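Major centromere autoantigen B (Homo sapiens, PDB 1UFI) binds the CENP-B box of centromeric alpha-satellite DNA and dimerizes through this helical domain. Local coordinates at residues 21-26 and 34-39. Numbering follows the deposited sequence.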
ATOM      1  N   ARG A  21      -4.534  -7.591  -3.259  1.00 18.94           N
ATOM      2  CA  ARG A  21      -5.269  -8.868  -3.247  1.00 22.15           C
ATOM      3  C   ARG A  21      -6.150  -8.923  -2.020  1.00 20.37           C
ATOM      4  O   ARG A  21      -7.319  -9.389  -2.080  1.00 21.36           O
ATOM      5  CB  ARG A  21      -4.297 -10.050  -3.274  1.00 22.67           C
ATOM      6  CG  ARG A  21      -4.930 -11.332  -2.759  1.00 31.39           C
ATOM      7  CD  ARG A  21      -4.239 -12.575  -3.237  1.00 41.58           C
ATOM      8  NE  ARG A  21      -3.464 -12.295  -4.426  1.00 45.78           N
ATOM      9  CZ  ARG A  21      -2.752 -13.184  -5.100  1.00 46.04           C
ATOM     10  NH1 ARG A  21      -2.707 -13.184  -6.427  1.00 47.39           N
ATOM     11  NH2 ARG A  21      -2.089 -14.095  -4.426  1.00 46.16           N
ATOM     12  N   TYR A  22      -5.610  -8.438  -0.910  1.00 19.41           N
ATOM     13  CA  TYR A  22      -6.349  -8.382   0.341  1.00 18.32           C
ATOM     14  C   TYR A  22      -7.556  -7.433   0.271  1.00 19.26           C
ATOM     15  O   TYR A  22      -8.732  -7.819   0.528  1.00 20.16           O
ATOM     16  CB  TYR A  22      -5.423  -8.060   1.543  1.00 17.27           C
ATOM     17  CG  TYR A  22      -6.162  -7.899   2.841  1.00 17.76           C
ATOM     18  CD1 TYR A  22      -6.544  -9.034   3.573  1.00 21.58           C
ATOM     19  CD2 TYR A  22      -6.519  -6.639   3.321  1.00 17.29           C
ATOM     20  CE1 TYR A  22      -7.230  -8.891   4.720  1.00 20.57           C
ATOM     21  CE2 TYR A  22      -7.189  -6.496   4.534  1.00 16.50           C
ATOM     22  CZ  TYR A  22      -7.575  -7.673   5.177  1.00 19.31           C
ATOM     23  OH  TYR A  22      -8.275  -7.569   6.343  1.00 22.52           O
ATOM     24  N   LEU A  23      -7.294  -6.219  -0.126  1.00 19.55           N
ATOM     25  CA  LEU A  23      -8.302  -5.184  -0.184  1.00 19.65           C
ATOM     26  C   LEU A  23      -9.409  -5.510  -1.154  1.00 19.95           C
ATOM     27  O   LEU A  23     -10.585  -5.354  -0.802  1.00 19.56           O
ATOM     28  CB  LEU A  23      -7.601  -3.891  -0.627  1.00 21.18           C
ATOM     29  CG  LEU A  23      -7.795  -2.674   0.240  1.00 25.50           C
ATOM     30  CD1 LEU A  23      -8.421  -2.901   1.653  1.00 23.76           C
ATOM     31  CD2 LEU A  23      -6.491  -1.819   0.196  1.00 23.86           C
ATOM     32  N   THR A  24      -9.066  -5.941  -2.366  1.00 21.62           N
ATOM     33  CA  THR A  24     -10.106  -6.284  -3.368  1.00 22.05           C
ATOM     34  C   THR A  24     -10.792  -7.636  -3.054  1.00 22.54           C
ATOM     35  O   THR A  24     -11.618  -8.092  -3.839  1.00 24.04           O
ATOM     36  CB  THR A  24      -9.512  -6.340  -4.810  1.00 22.59           C
ATOM     37  OG1 THR A  24      -8.489  -7.334  -4.841  1.00 24.38           O
ATOM     38  CG2 THR A  24      -8.811  -5.066  -5.127  1.00 24.62           C
ATOM     39  N   SER A  25     -10.452  -8.276  -1.933  1.00 22.76           N
ATOM     40  CA  SER A  25     -11.141  -9.538  -1.564  1.00 23.59           C
ATOM     41  C   SER A  25     -12.464  -9.177  -0.859  1.00 24.30           C
ATOM     42  O   SER A  25     -13.334 -10.079  -0.600  1.00 23.39           O
ATOM     43  CB  SER A  25     -10.271 -10.417  -0.656  1.00 24.42           C
ATOM     44  OG  SER A  25     -10.294  -9.991   0.701  1.00 22.84           O
ATOM     45  N   PHE A  26     -12.572  -7.896  -0.495  1.00 20.64           N
ATOM     46  CA  PHE A  26     -13.740  -7.307   0.146  1.00 21.21           C
ATOM     47  C   PHE A  26     -14.512  -6.557  -0.909  1.00 21.87           C
ATOM     48  O   PHE A  26     -13.938  -6.194  -1.953  1.00 19.87           O
ATOM     49  CB  PHE A  26     -13.340  -6.316   1.251  1.00 19.82           C
ATOM     50  CG  PHE A  26     -12.652  -6.999   2.430  1.00 22.80           C
ATOM     51  CD1 PHE A  26     -11.258  -7.067   2.477  1.00 20.60           C
ATOM     52  CD2 PHE A  26     -13.399  -7.649   3.419  1.00 23.93           C
ATOM     53  CE1 PHE A  26     -10.600  -7.748   3.497  1.00 25.16           C
ATOM     54  CE2 PHE A  26     -12.762  -8.321   4.463  1.00 28.03           C
ATOM     55  CZ  PHE A  26     -11.369  -8.370   4.514  1.00 27.42           C
ATOM     56  N   SER A  34      -9.463   3.864  -6.077  1.00 18.59           N
ATOM     57  CA  SER A  34      -8.666   5.041  -6.468  1.00 18.01           C
ATOM     58  C   SER A  34      -7.404   5.155  -5.602  1.00 17.28           C
ATOM     59  O   SER A  34      -6.290   5.433  -6.094  1.00 17.23           O
ATOM     60  CB  SER A  34      -9.481   6.315  -6.319  1.00 19.37           C
ATOM     61  OG  SER A  34      -8.680   7.369  -6.898  1.00 22.28           O
ATOM     62  N   HIS A  35      -7.589   4.961  -4.307  1.00 15.55           N
ATOM     63  CA  HIS A  35      -6.485   4.984  -3.355  1.00 16.85           C
ATOM     64  C   HIS A  35      -5.447   3.919  -3.684  1.00 16.50           C
ATOM     65  O   HIS A  35      -4.255   4.174  -3.574  1.00 17.23           O
ATOM     66  CB  HIS A  35      -7.008   4.725  -1.960  1.00 16.44           C
ATOM     67  CG  HIS A  35      -7.827   5.849  -1.385  1.00 17.75           C
ATOM     68  ND1 HIS A  35      -8.655   5.677  -0.301  1.00 22.52           N
ATOM     69  CD2 HIS A  35      -7.922   7.159  -1.726  1.00 20.94           C
ATOM     70  CE1 HIS A  35      -9.258   6.819  -0.019  1.00 24.24           C
ATOM     71  NE2 HIS A  35      -8.799   7.748  -0.843  1.00 21.89           N
ATOM     72  N   ILE A  36      -5.879   2.723  -4.086  1.00 15.79           N
ATOM     73  CA  ILE A  36      -4.941   1.684  -4.540  1.00 14.37           C
ATOM     74  C   ILE A  36      -4.147   2.150  -5.755  1.00 16.21           C
ATOM     75  O   ILE A  36      -2.912   2.062  -5.754  1.00 16.08           O
ATOM     76  CB  ILE A  36      -5.689   0.392  -4.887  1.00 13.53           C
ATOM     77  CG1 ILE A  36      -6.175  -0.206  -3.590  1.00 17.03           C
ATOM     78  CG2 ILE A  36      -4.727  -0.616  -5.552  1.00 13.13           C
ATOM     79  CD1 ILE A  36      -7.191  -1.414  -3.840  1.00 16.95           C
ATOM     80  N   LEU A  37      -4.885   2.628  -6.765  1.00 16.49           N
ATOM     81  CA  LEU A  37      -4.278   3.014  -8.050  1.00 16.77           C
ATOM     82  C   LEU A  37      -3.306   4.206  -7.885  1.00 14.80           C
ATOM     83  O   LEU A  37      -2.273   4.162  -8.518  1.00 15.58           O
ATOM     84  CB  LEU A  37      -5.335   3.275  -9.121  1.00 18.77           C
ATOM     85  CG  LEU A  37      -5.797   1.934  -9.777  1.00 21.90           C
ATOM     86  CD1 LEU A  37      -7.262   1.909 -10.099  1.00 31.35           C
ATOM     87  CD2 LEU A  37      -5.058   1.645 -11.053  1.00 28.50           C
ATOM     88  N   HIS A  38      -3.633   5.152  -7.003  1.00 15.18           N
ATOM     89  CA  HIS A  38      -2.724   6.260  -6.684  1.00 15.96           C
ATOM     90  C   HIS A  38      -1.442   5.783  -6.006  1.00 15.67           C
ATOM     91  O   HIS A  38      -0.347   6.211  -6.366  1.00 17.00           O
ATOM     92  CB  HIS A  38      -3.449   7.362  -5.901  1.00 16.03           C
ATOM     93  CG  HIS A  38      -4.301   8.219  -6.795  1.00 22.15           C
ATOM     94  ND1 HIS A  38      -3.766   9.245  -7.563  1.00 25.13           N
ATOM     95  CD2 HIS A  38      -5.600   8.108  -7.156  1.00 21.69           C
ATOM     96  CE1 HIS A  38      -4.741   9.780  -8.296  1.00 24.58           C
ATOM     97  NE2 HIS A  38      -5.861   9.108  -8.065  1.00 28.32           N
ATOM     98  N   LEU A  39      -1.550   4.932  -4.998  1.00 15.84           N
ATOM     99  CA  LEU A  39      -0.304   4.489  -4.315  1.00 15.98           C
ATOM    100  C   LEU A  39       0.608   3.658  -5.230  1.00 15.95           C
ATOM    101  O   LEU A  39       1.828   3.813  -5.204  1.00 17.40           O
ATOM    102  CB  LEU A  39      -0.644   3.805  -2.973  1.00 14.85           C
ATOM    103  CG  LEU A  39       0.623   3.684  -2.135  1.00 18.07           C
ATOM    104  CD1 LEU A  39       1.166   5.028  -1.805  1.00 18.69           C
ATOM    105  CD2 LEU A  39       0.216   2.865  -0.861  1.00 18.88           C
TER
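Ile36 reaches out of helix 30-49 to meet Leu23 and Thr24, where helix 9-23 ends. The bond from CA to CB heads toward helix 9-23. CG1, anti to the carbonyl carbon with chi1 -71°, is the first atom to touch, lying 4.1 Å from Leu23 CD2. The chain then runs on almost fully extended, chi2 170°, and this carries CD1 up against both neighbours: CD1 lies 4.1 Å from both Leu23 CB and Leu23 CD2, and 4.2 Å from Thr24 CG2. Leu23 and Ile36 lie alongside each other, pointing opposite ways, while the threonine methyl comes in at a slant. These distances are ordinary van der Waals spacings, and the contact is apolar throughout. The fold here is an antiparallel helical hairpin: helix 9-23 stops, a type I turn from Leu23 to Phe26 starts the loop, and helix 30-49 runs back, bringing Ile36 opposite Leu23 with 8.8 Å between their CA atoms. Ile36 also packs on Phe16 and Lys20, and Leu23 meets Leu39 of the second subunit, so the leucine also faces the dimer interface. Thr24 turns its methyl to the isoleucine and uses OG1 to hydrogen-bond back to the carbonyl oxygen of Lys20. At the helix end, Tyr22 O accepts two bonds from Ser25, one from the backbone N and one from OG at 2.7 Å, the hydroxyl sitting in the carbonyl plane on a lone pair. Beyond it, Phe26 CE1 rests 3.5 Å above the plane of the Tyr22 ring, offset toward its rim.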